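Local atomic coordinates of probable porin (Pseudomonas aeruginosa, PDB entry 2Y0H), a protein that probably forms a porin channel across the bacterial outer membrane, as an 18-stranded beta-barrel of the OprD family. Residues K201-Q206 against A238-V243. Sequence-based numbering, arbitrary orientation.
Sequences KDIYRQ and AISGPV
I203 and I239 meet through their inner methylene carbons, CG1 to CG1 at 3.7 Å, the two side chains running obliquely past each other. On I239 this branch lies between the backbone N and carbonyl carbon (chi1 58°), which brings CG1 over the carbonyl oxygen of D202 as well. That oxygen accepts the amide hydrogen of I239 in a bond of 2.9 Å between N and O, with the donor almost in line with the C=O bond (175°). The other branch of I203, CG2, touches S240 OG at 3.7 Å and borders the edge of the Y204 ring in its plane. In this antiparallel barrel, 201-206 spans the turn into strand 204-216, at whose start I203 and Y204 face L200 as a classic beta bulge, while 238-243 belongs to the loop joining strands 221-234 and 244-256 and makes a type I turn from A238 to G241. A water between the segments donates to I203 O and G241 O and accepts from S240 N and OG; S240 OG is also hydrogen-bonded to R169 NH2, which reaches P242 O too. Farther along, V243 directs its CG2 methyl at I203 O (3.7 Å) and Y204 CB (4.0 Å), whereas the tyrosine ring turns from this segment to lie against I166 and L277.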
loop_
_atom_site.group_PDB
_atom_site.type_symbol
_atom_site.label_atom_id
_atom_site.label_comp_id
_atom_site.label_asym_id
_atom_site.label_seq_id
_atom_site.Cartn_x
_atom_site.Cartn_y
_atom_site.Cartn_z
ATOM N N LYS A 201 -3.996 14.772 -13.604
ATOM C CA LYS A 201 -4.182 15.919 -14.495
ATOM C C LYS A 201 -5.429 16.740 -14.168
ATOM O O LYS A 201 -6.525 16.203 -14.052
ATOM C CB LYS A 201 -4.231 15.478 -15.954
ATOM C CG LYS A 201 -4.033 16.650 -16.930
ATOM C CD LYS A 201 -4.269 16.242 -18.375
ATOM C CE LYS A 201 -3.900 17.387 -19.343
ATOM N NZ LYS A 201 -4.595 18.668 -19.009
ATOM N N ASP A 202 -5.234 18.041 -14.015
ATOM C CA ASP A 202 -6.299 18.972 -13.630
ATOM C C ASP A 202 -6.859 18.859 -12.214
ATOM O O ASP A 202 -7.809 19.557 -11.872
ATOM C CB ASP A 202 -7.438 18.950 -14.647
ATOM C CG ASP A 202 -7.073 19.667 -15.910
ATOM O OD1 ASP A 202 -6.309 20.660 -15.804
ATOM O OD2 ASP A 202 -7.528 19.228 -16.991
ATOM N N ILE A 203 -6.272 18.011 -11.384
ATOM C CA ILE A 203 -6.746 17.884 -10.006
ATOM C C ILE A 203 -5.651 18.191 -8.980
ATOM O O ILE A 203 -5.770 19.151 -8.217
ATOM C CB ILE A 203 -7.395 16.503 -9.753
ATOM C CG1 ILE A 203 -8.649 16.381 -10.606
ATOM C CG2 ILE A 203 -7.718 16.308 -8.254
ATOM C CD1 ILE A 203 -9.341 15.029 -10.538
ATOM N N TYR A 204 -4.582 17.398 -8.977
ATOM C CA TYR A 204 -3.467 17.654 -8.069
ATOM C C TYR A 204 -2.099 17.206 -8.592
ATOM O O TYR A 204 -2.000 16.400 -9.521
ATOM C CB TYR A 204 -3.738 17.072 -6.669
ATOM C CG TYR A 204 -3.501 15.574 -6.521
ATOM C CD1 TYR A 204 -4.492 14.653 -6.865
ATOM C CD2 TYR A 204 -2.292 15.086 -6.031
ATOM C CE1 TYR A 204 -4.290 13.293 -6.706
ATOM C CE2 TYR A 204 -2.078 13.725 -5.875
ATOM C CZ TYR A 204 -3.074 12.838 -6.219
ATOM O OH TYR A 204 -2.862 11.493 -6.065
ATOM N N ARG A 205 -1.068 17.768 -7.970
ATOM C CA ARG A 205 0.347 17.452 -8.200
ATOM C C ARG A 205 0.946 17.085 -6.852
ATOM O O ARG A 205 0.616 17.698 -5.849
ATOM C CB ARG A 205 1.116 18.707 -8.634
ATOM C CG ARG A 205 0.960 19.141 -10.035
ATOM C CD ARG A 205 1.736 20.452 -10.257
ATOM N NE ARG A 205 1.403 20.980 -11.573
ATOM C CZ ARG A 205 2.287 21.364 -12.488
ATOM N NH1 ARG A 205 3.589 21.305 -12.236
ATOM N NH2 ARG A 205 1.858 21.806 -13.661
ATOM N N GLN A 206 1.883 16.150 -6.837
ATOM C CA GLN A 206 2.478 15.719 -5.586
ATOM C C GLN A 206 3.957 15.380 -5.761
ATOM O O GLN A 206 4.319 14.570 -6.620
ATOM C CB GLN A 206 1.722 14.501 -5.076
ATOM C CG GLN A 206 2.165 14.003 -3.733
ATOM C CD GLN A 206 1.181 12.990 -3.164
ATOM O OE1 GLN A 206 1.251 11.812 -3.478
ATOM N NE2 GLN A 206 0.259 13.457 -2.329
ATOM N N ALA A 238 -7.731 22.531 -11.738
ATOM C CA ALA A 238 -8.037 22.291 -10.329
ATOM C C ALA A 238 -9.539 22.052 -10.128
ATOM O O ALA A 238 -10.191 22.733 -9.350
ATOM C CB ALA A 238 -7.557 23.466 -9.473
ATOM N N ILE A 239 -10.084 21.076 -10.839
ATOM C CA ILE A 239 -11.525 20.904 -10.888
ATOM C C ILE A 239 -12.159 20.408 -9.591
ATOM O O ILE A 239 -13.378 20.377 -9.479
ATOM C CB ILE A 239 -11.929 19.993 -12.048
ATOM C CG1 ILE A 239 -11.256 18.612 -11.919
ATOM C CG2 ILE A 239 -11.559 20.651 -13.363
ATOM C CD1 ILE A 239 -11.535 17.707 -13.115
ATOM N N SER A 240 -11.344 20.033 -8.606
ATOM C CA SER A 240 -11.894 19.553 -7.344
ATOM C C SER A 240 -11.659 20.571 -6.240
ATOM O O SER A 240 -11.913 20.299 -5.075
ATOM C CB SER A 240 -11.338 18.164 -6.963
ATOM O OG SER A 240 -10.142 18.242 -6.200
ATOM N N GLY A 241 -11.168 21.746 -6.620
ATOM C CA GLY A 241 -10.882 22.805 -5.666
ATOM C C GLY A 241 -9.427 22.838 -5.258
ATOM O O GLY A 241 -8.616 22.064 -5.778
ATOM N N PRO A 242 -9.087 23.728 -4.311
ATOM C CA PRO A 242 -7.715 23.872 -3.808
ATOM C C PRO A 242 -7.193 22.580 -3.178
ATOM O O PRO A 242 -7.964 21.786 -2.626
ATOM C CB PRO A 242 -7.842 24.959 -2.729
ATOM C CG PRO A 242 -9.100 25.681 -3.057
ATOM C CD PRO A 242 -10.018 24.633 -3.621
ATOM N N VAL A 243 -5.882 22.387 -3.265
ATOM C CA VAL A 243 -5.223 21.243 -2.660
ATOM C C VAL A 243 -4.010 21.787 -1.893
ATOM O O VAL A 243 -3.120 22.374 -2.496
ATOM C CB VAL A 243 -4.765 20.225 -3.738
ATOM C CG1 VAL A 243 -3.997 19.065 -3.097
ATOM C CG2 VAL A 243 -5.957 19.709 -4.556
HETATM O O HOH W 1 -8.484 20.123 -7.663
#